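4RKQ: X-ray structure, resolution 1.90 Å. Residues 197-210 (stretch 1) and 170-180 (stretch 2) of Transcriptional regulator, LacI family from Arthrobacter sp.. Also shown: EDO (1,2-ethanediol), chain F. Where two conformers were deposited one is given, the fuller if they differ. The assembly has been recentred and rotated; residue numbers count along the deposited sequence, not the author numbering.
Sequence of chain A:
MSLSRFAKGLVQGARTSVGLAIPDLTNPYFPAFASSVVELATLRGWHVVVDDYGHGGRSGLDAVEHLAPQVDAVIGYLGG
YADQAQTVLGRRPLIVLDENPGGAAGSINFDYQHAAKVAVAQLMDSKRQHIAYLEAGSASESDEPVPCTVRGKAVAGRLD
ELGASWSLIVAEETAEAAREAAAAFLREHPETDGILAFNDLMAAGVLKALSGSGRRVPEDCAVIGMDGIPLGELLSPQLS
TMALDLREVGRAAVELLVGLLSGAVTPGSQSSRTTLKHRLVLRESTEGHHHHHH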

# COMPACT_ATOMS: atom_id res chain seq x y z
N ALA A 197 0.24 -19.71 -1.92
CA ALA A 197 -0.52 -18.72 -2.64
C ALA A 197 0.39 -17.96 -3.59
O ALA A 197 1.55 -17.73 -3.31
CB ALA A 197 -1.18 -17.76 -1.68
N PHE A 198 -0.20 -17.59 -4.71
CA PHE A 198 0.45 -16.79 -5.74
C PHE A 198 1.21 -15.60 -5.16
O PHE A 198 2.32 -15.32 -5.57
CB PHE A 198 -0.64 -16.33 -6.75
CG PHE A 198 -0.12 -15.43 -7.80
CD1 PHE A 198 0.48 -15.95 -8.93
CD2 PHE A 198 -0.20 -14.05 -7.64
CE1 PHE A 198 1.00 -15.09 -9.91
CE2 PHE A 198 0.32 -13.19 -8.62
CZ PHE A 198 0.92 -13.71 -9.75
N ASN A 199 0.58 -14.88 -4.24
CA ASN A 199 1.26 -13.85 -3.54
C ASN A 199 0.67 -13.62 -2.16
O ASN A 199 -0.38 -14.22 -1.81
CB ASN A 199 1.27 -12.53 -4.36
CG ASN A 199 -0.11 -11.99 -4.65
OD1 ASN A 199 -1.11 -12.39 -4.06
ND2 ASN A 199 -0.18 -11.05 -5.59
N ASP A 200 1.31 -12.72 -1.42
CA ASP A 200 0.87 -12.34 -0.05
C ASP A 200 -0.54 -11.77 0.06
O ASP A 200 -1.24 -12.07 1.01
CB ASP A 200 1.83 -11.35 0.60
CG ASP A 200 3.19 -11.97 0.97
OD1 ASP A 200 3.35 -13.18 0.84
OD2 ASP A 200 4.10 -11.19 1.39
N LEU A 201 -0.95 -10.91 -0.88
CA LEU A 201 -2.29 -10.37 -0.85
C LEU A 201 -3.33 -11.51 -0.93
O LEU A 201 -4.29 -11.55 -0.14
CB LEU A 201 -2.49 -9.43 -2.02
CG LEU A 201 -3.87 -8.83 -2.12
CD1 LEU A 201 -4.17 -8.04 -0.88
CD2 LEU A 201 -4.03 -7.99 -3.39
N MET A 202 -3.11 -12.44 -1.86
CA MET A 202 -4.01 -13.61 -1.96
C MET A 202 -3.89 -14.46 -0.68
O MET A 202 -4.87 -14.95 -0.17
CB MET A 202 -3.74 -14.41 -3.25
CG MET A 202 -4.12 -13.65 -4.55
SD MET A 202 -3.93 -14.62 -6.06
CE MET A 202 -5.50 -15.46 -6.06
N ALA A 203 -2.67 -14.61 -0.14
CA ALA A 203 -2.51 -15.35 1.10
C ALA A 203 -3.28 -14.77 2.27
O ALA A 203 -3.80 -15.52 3.09
CB ALA A 203 -1.03 -15.53 1.47
N ALA A 204 -3.39 -13.46 2.35
CA ALA A 204 -4.17 -12.84 3.42
C ALA A 204 -5.61 -13.29 3.32
O ALA A 204 -6.28 -13.50 4.32
CB ALA A 204 -4.07 -11.33 3.36
N GLY A 205 -6.10 -13.45 2.10
CA GLY A 205 -7.44 -13.94 1.91
C GLY A 205 -7.60 -15.42 2.33
O GLY A 205 -8.63 -15.84 2.88
N VAL A 206 -6.57 -16.21 2.05
CA VAL A 206 -6.54 -17.61 2.40
C VAL A 206 -6.59 -17.77 3.92
O VAL A 206 -7.36 -18.61 4.43
CB VAL A 206 -5.32 -18.34 1.80
CG1 VAL A 206 -5.21 -19.78 2.31
CG2 VAL A 206 -5.43 -18.37 0.28
N LEU A 207 -5.83 -16.96 4.65
CA LEU A 207 -5.88 -17.01 6.10
C LEU A 207 -7.25 -16.77 6.64
O LEU A 207 -7.66 -17.47 7.57
CB LEU A 207 -4.92 -16.03 6.75
CG LEU A 207 -3.43 -16.31 6.55
CD1 LEU A 207 -2.66 -15.15 7.15
CD2 LEU A 207 -3.00 -17.62 7.19
N LYS A 208 -7.98 -15.81 6.06
CA LYS A 208 -9.36 -15.50 6.45
C LYS A 208 -10.32 -16.67 6.17
O LYS A 208 -11.23 -16.96 6.95
CB LYS A 208 -9.85 -14.22 5.74
CG LYS A 208 -10.76 -13.32 6.56
CD LYS A 208 -10.03 -12.07 7.07
CE LYS A 208 -9.10 -12.35 8.25
NZ LYS A 208 -9.53 -11.74 9.54
N ALA A 209 -10.16 -17.33 5.02
CA ALA A 209 -10.99 -18.51 4.72
C ALA A 209 -10.69 -19.65 5.73
O ALA A 209 -11.61 -20.35 6.18
CB ALA A 209 -10.80 -19.01 3.28
N LEU A 210 -9.42 -19.89 6.03
CA LEU A 210 -9.07 -20.92 6.98
C LEU A 210 -9.69 -20.59 8.36
O LEU A 210 -10.26 -21.44 9.02
CB LEU A 210 -7.57 -21.08 7.06
CG LEU A 210 -6.98 -21.77 5.80
CD1 LEU A 210 -5.50 -21.54 5.68
CD2 LEU A 210 -7.24 -23.27 5.90
C1 EDO F . 2.72 -9.23 -7.43
O1 EDO F . 2.26 -9.30 -6.07
C2 EDO F . 4.22 -9.39 -7.51
O2 EDO F . 4.49 -10.74 -7.08
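Stretch 2, residues 170-180: VAEETAEAARE

Small residues let helices pack closely, and the contact between residues 170-180 and 197-210 is a compact example. Helix 175-180 lies across helix 200-210 with the two N-to-C directions 43° apart (signed crossing angle -43°), and the axes approach to 7.0 Å. Such proximity depends on G205. Its CA is 4.2 Å from the CA of A175 and 3.3 Å from A175 O, the latter a CA-H...O contact; a CB here would point toward stretch 2 and run into that same carbonyl oxygen. A second CA-H...O contact joins R179 CA to G205 O at 3.4 Å.

Alanines fill the space around this crossing. A178 points toward stretch 1 and sets its CB 3.9 Å from M202 CB and 3.4 Å from M202 O, while A175 CB lies 4.0 Å from L201 CD1 and 3.6 Å from L201 O. Further along helix 200-210, A209 CB packs 3.6 Å from R179 O, and K208 CB meets R179 CG at 4.0 Å. The arginine thus lends its aliphatic part to the contact, while its end leads away to a salt bridge within its own helix, R179 NH2 to E176 OE2 at 2.7 Å.

Before its helix, stretch 2 is extended at 170-171, where a strand ends, and then turns through 172-174. M202 reaches back to this segment: its CE lies 4.0 Å from A171 CB and 3.6 Å from E172 O. T174 and N199 cap their respective helices, T174 OG1 accepting from A177 N and N199 OD1 from M202 N, each at 3.0 Å.

At the polar edge, the extended side chain of E173 brings OE2 to 3.0 Å from N199 ND2 and 3.8 Å from CE2 at the ring edge of F198. N199 ND2 donates a hydrogen bond to O1 of the bound ethanediol at 3.0 Å.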

# COMPACT_ATOMS: atom_id res chain seq x y z
N VAL A 170 -7.85 -21.46 -8.62
CA VAL A 170 -7.63 -20.24 -9.39
C VAL A 170 -8.64 -19.21 -8.92
O VAL A 170 -9.77 -19.53 -8.64
CB VAL A 170 -7.80 -20.49 -10.90
CG1 VAL A 170 -7.59 -19.22 -11.70
CG2 VAL A 170 -6.80 -21.54 -11.36
N ALA A 171 -8.17 -17.98 -8.73
CA ALA A 171 -9.03 -16.87 -8.36
C ALA A 171 -8.40 -15.57 -8.88
O ALA A 171 -7.18 -15.51 -9.16
CB ALA A 171 -9.20 -16.83 -6.84
N GLU A 172 -9.22 -14.53 -8.96
CA GLU A 172 -8.76 -13.19 -9.30
C GLU A 172 -7.83 -12.72 -8.20
O GLU A 172 -7.99 -13.11 -7.05
CB GLU A 172 -9.97 -12.23 -9.39
CG GLU A 172 -9.78 -10.99 -10.24
CD GLU A 172 -10.80 -9.91 -9.89
OE1 GLU A 172 -11.91 -10.26 -9.44
OE2 GLU A 172 -10.49 -8.71 -10.06
N GLU A 173 -6.88 -11.86 -8.54
CA GLU A 173 -5.78 -11.54 -7.62
C GLU A 173 -6.24 -10.44 -6.63
O GLU A 173 -5.77 -9.33 -6.70
CB GLU A 173 -4.57 -11.06 -8.46
CG GLU A 173 -3.25 -10.84 -7.72
CD GLU A 173 -2.13 -10.29 -8.60
OE1 GLU A 173 -2.19 -10.40 -9.84
OE2 GLU A 173 -1.15 -9.77 -8.08
N THR A 174 -7.20 -10.73 -5.76
CA THR A 174 -7.55 -9.85 -4.65
C THR A 174 -7.67 -10.72 -3.41
O THR A 174 -7.83 -11.94 -3.53
CB THR A 174 -8.86 -9.10 -4.89
OG1 THR A 174 -9.93 -10.03 -4.93
CG2 THR A 174 -8.82 -8.29 -6.22
N ALA A 175 -7.56 -10.12 -2.23
CA ALA A 175 -7.74 -10.85 -0.97
C ALA A 175 -9.13 -11.45 -0.89
O ALA A 175 -9.29 -12.59 -0.48
CB ALA A 175 -7.47 -9.95 0.23
N GLU A 176 -10.13 -10.71 -1.34
CA GLU A 176 -11.50 -11.19 -1.20
C GLU A 176 -11.82 -12.30 -2.19
O GLU A 176 -12.51 -13.25 -1.82
CB GLU A 176 -12.52 -10.04 -1.32
CG GLU A 176 -13.99 -10.49 -1.32
CD GLU A 176 -14.42 -11.26 -0.06
OE1 GLU A 176 -13.68 -11.30 0.98
OE2 GLU A 176 -15.51 -11.85 -0.08
N ALA A 177 -11.34 -12.18 -3.44
CA ALA A 177 -11.51 -13.27 -4.39
C ALA A 177 -10.78 -14.51 -3.89
O ALA A 177 -11.30 -15.62 -4.01
CB ALA A 177 -11.01 -12.89 -5.79
N ALA A 178 -9.60 -14.33 -3.33
CA ALA A 178 -8.83 -15.46 -2.79
C ALA A 178 -9.58 -16.12 -1.64
O ALA A 178 -9.58 -17.35 -1.55
CB ALA A 178 -7.46 -15.03 -2.31
N ARG A 179 -10.19 -15.33 -0.77
CA ARG A 179 -10.90 -15.87 0.39
C ARG A 179 -12.10 -16.65 -0.12
O ARG A 179 -12.38 -17.74 0.35
CB ARG A 179 -11.39 -14.77 1.34
CG ARG A 179 -12.11 -15.29 2.61
CD ARG A 179 -13.05 -14.23 3.19
NE ARG A 179 -14.09 -13.89 2.21
CZ ARG A 179 -15.13 -14.66 1.91
NH1 ARG A 179 -15.34 -15.82 2.51
NH2 ARG A 179 -15.96 -14.28 0.97
N GLU A 180 -12.82 -16.10 -1.07
CA GLU A 180 -13.99 -16.78 -1.55
C GLU A 180 -13.61 -18.11 -2.24
O GLU A 180 -14.26 -19.12 -2.02
CB GLU A 180 -14.78 -15.89 -2.46
CG GLU A 180 -16.04 -16.53 -2.99
CD GLU A 180 -16.97 -15.51 -3.58
OE1 GLU A 180 -16.54 -14.80 -4.51
OE2 GLU A 180 -18.12 -15.43 -3.11